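PDB 5TI1: fumarylacetoacetate hydrolase, which probably hydrolyses fumarylacetoacetate to fumarate and acetoacetate, the last step of phenylalanine and tyrosine breakdown, with a bound magnesium ion. Local coordinates for residues B[255-259]-B[432-436]. Numbering follows the deposited sequence.
Sequences MVLLN and FGVCA
L257 and F432 interlock where two β-sheets lie face to face, a worked example of how strands without backbone pairing between them meet mainly through side chains. L257 CG rests 3.7 Å from F432 CB, and its CD1 extends to the carbonyl O of G433. With CG set anti to its own carbonyl carbon (chi1 -77°), the F432 ring reaches M255. There the ring edge, at CE2, meets M255 O at 3.5 Å, and M255 CB packs 3.7 Å from CE2. In one of its conformations M255 also brings SD to 5.0 Å from the F432 ring centroid, an oblique Met-aromatic contact.

At the other end, C435 CB packs 3.8 Å from L257 CB. C435 SG, anti to its backbone N (chi1 165°), lies 3.9 Å from N259 N. The amide of N259 is held by two hydrogen bonds: OD1 accepts from the backbone N of E226, a magnesium ligand, while ND2 donates to a water that in turn donates to C435 O. I324 and L326 extend this apolar layer. Segments 255-259 and 432-436 run the same way, 22° apart, packing as in a β-sandwich within the FAH-family C-terminal domain; L258, pointing away from 432-436, approaches the magnesium ion to about 6 Å.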
loop_
_atom_site.group_PDB
_atom_site.type_symbol
_atom_site.label_atom_id
_atom_site.label_comp_id
_atom_site.label_asym_id
_atom_site.label_seq_id
_atom_site.Cartn_x
_atom_site.Cartn_y
_atom_site.Cartn_z
ATOM N N MET B 255 -9.660 -14.094 8.933
ATOM C CA MET B 255 -8.382 -14.566 8.423
ATOM C C MET B 255 -8.574 -15.264 7.085
ATOM O O MET B 255 -9.639 -15.827 6.806
ATOM C CB MET B 255 -7.720 -15.524 9.414
ATOM C CG MET B 255 -6.260 -15.792 9.157
ATOM S SD MET B 255 -5.613 -16.925 10.395
ATOM C CE MET B 255 -5.822 -15.964 11.894
ATOM N N VAL B 256 -7.525 -15.214 6.263
ATOM C CA VAL B 256 -7.429 -15.953 5.015
ATOM C C VAL B 256 -6.070 -16.646 4.985
ATOM O O VAL B 256 -5.183 -16.358 5.788
ATOM C CB VAL B 256 -7.590 -15.045 3.780
ATOM C CG1 VAL B 256 -8.988 -14.442 3.738
ATOM C CG2 VAL B 256 -6.503 -13.969 3.774
ATOM N N LEU B 257 -5.912 -17.567 4.038
ATOM C CA LEU B 257 -4.593 -18.089 3.701
ATOM C C LEU B 257 -3.910 -17.142 2.722
ATOM O O LEU B 257 -4.565 -16.494 1.909
ATOM C CB LEU B 257 -4.703 -19.482 3.084
ATOM C CG LEU B 257 -5.443 -20.531 3.931
ATOM C CD1 LEU B 257 -5.641 -21.819 3.153
ATOM C CD2 LEU B 257 -4.703 -20.801 5.218
ATOM N N LEU B 258 -2.581 -17.074 2.794
ATOM C CA LEU B 258 -1.822 -16.067 2.054
ATOM C C LEU B 258 -0.509 -16.675 1.588
ATOM O O LEU B 258 0.290 -17.142 2.408
ATOM C CB LEU B 258 -1.573 -14.818 2.917
ATOM C CG LEU B 258 -1.013 -13.550 2.243
ATOM C CD1 LEU B 258 -1.359 -12.279 3.061
ATOM C CD2 LEU B 258 0.486 -13.633 2.034
ATOM N N ASN B 259 -0.289 -16.679 0.272
ATOM C CA ASN B 259 0.963 -17.126 -0.318
ATOM C C ASN B 259 1.682 -15.895 -0.853
ATOM O O ASN B 259 1.301 -15.347 -1.895
ATOM C CB ASN B 259 0.728 -18.150 -1.428
ATOM C CG ASN B 259 2.032 -18.688 -2.006
ATOM O OD1 ASN B 259 3.122 -18.261 -1.595
ATOM N ND2 ASN B 259 1.932 -19.640 -2.954
ATOM N N PHE B 432 -10.388 -23.301 5.805
ATOM C CA PHE B 432 -10.107 -22.085 5.050
ATOM C C PHE B 432 -10.233 -22.254 3.539
ATOM O O PHE B 432 -10.023 -21.282 2.798
ATOM C CB PHE B 432 -8.702 -21.579 5.397
ATOM C CG PHE B 432 -8.618 -20.886 6.722
ATOM C CD1 PHE B 432 -8.576 -21.613 7.895
ATOM C CD2 PHE B 432 -8.564 -19.499 6.791
ATOM C CE1 PHE B 432 -8.487 -20.979 9.115
ATOM C CE2 PHE B 432 -8.481 -18.854 8.016
ATOM C CZ PHE B 432 -8.440 -19.591 9.172
ATOM N N GLY B 433 -10.577 -23.446 3.055
ATOM C CA GLY B 433 -10.538 -23.605 1.610
ATOM C C GLY B 433 -9.099 -23.667 1.120
ATOM O O GLY B 433 -8.193 -24.132 1.821
ATOM N N VAL B 434 -8.873 -23.191 -0.104
ATOM C CA VAL B 434 -7.547 -23.299 -0.692
ATOM C C VAL B 434 -7.104 -21.960 -1.257
ATOM O O VAL B 434 -7.913 -21.111 -1.651
ATOM C CB VAL B 434 -7.458 -24.393 -1.785
ATOM C CG1 VAL B 434 -7.770 -25.773 -1.199
ATOM C CG2 VAL B 434 -8.350 -24.064 -2.976
ATOM N N CYS B 435 -5.790 -21.791 -1.287
ATOM C CA CYS B 435 -5.105 -20.634 -1.834
ATOM C C CYS B 435 -4.117 -21.176 -2.869
ATOM O O CYS B 435 -2.997 -21.554 -2.515
ATOM C CB CYS B 435 -4.419 -19.874 -0.703
ATOM S SG CYS B 435 -3.219 -18.681 -1.243
ATOM N N ALA B 436 -4.533 -21.226 -4.142
ATOM C CA ALA B 436 -3.771 -21.884 -5.199
ATOM C C ALA B 436 -3.312 -20.924 -6.298
ATOM O O ALA B 436 -3.985 -19.944 -6.629
ATOM C CB ALA B 436 -4.594 -23.006 -5.861
HETATM O O HOH W 1 -0.708 -20.752 -3.787
#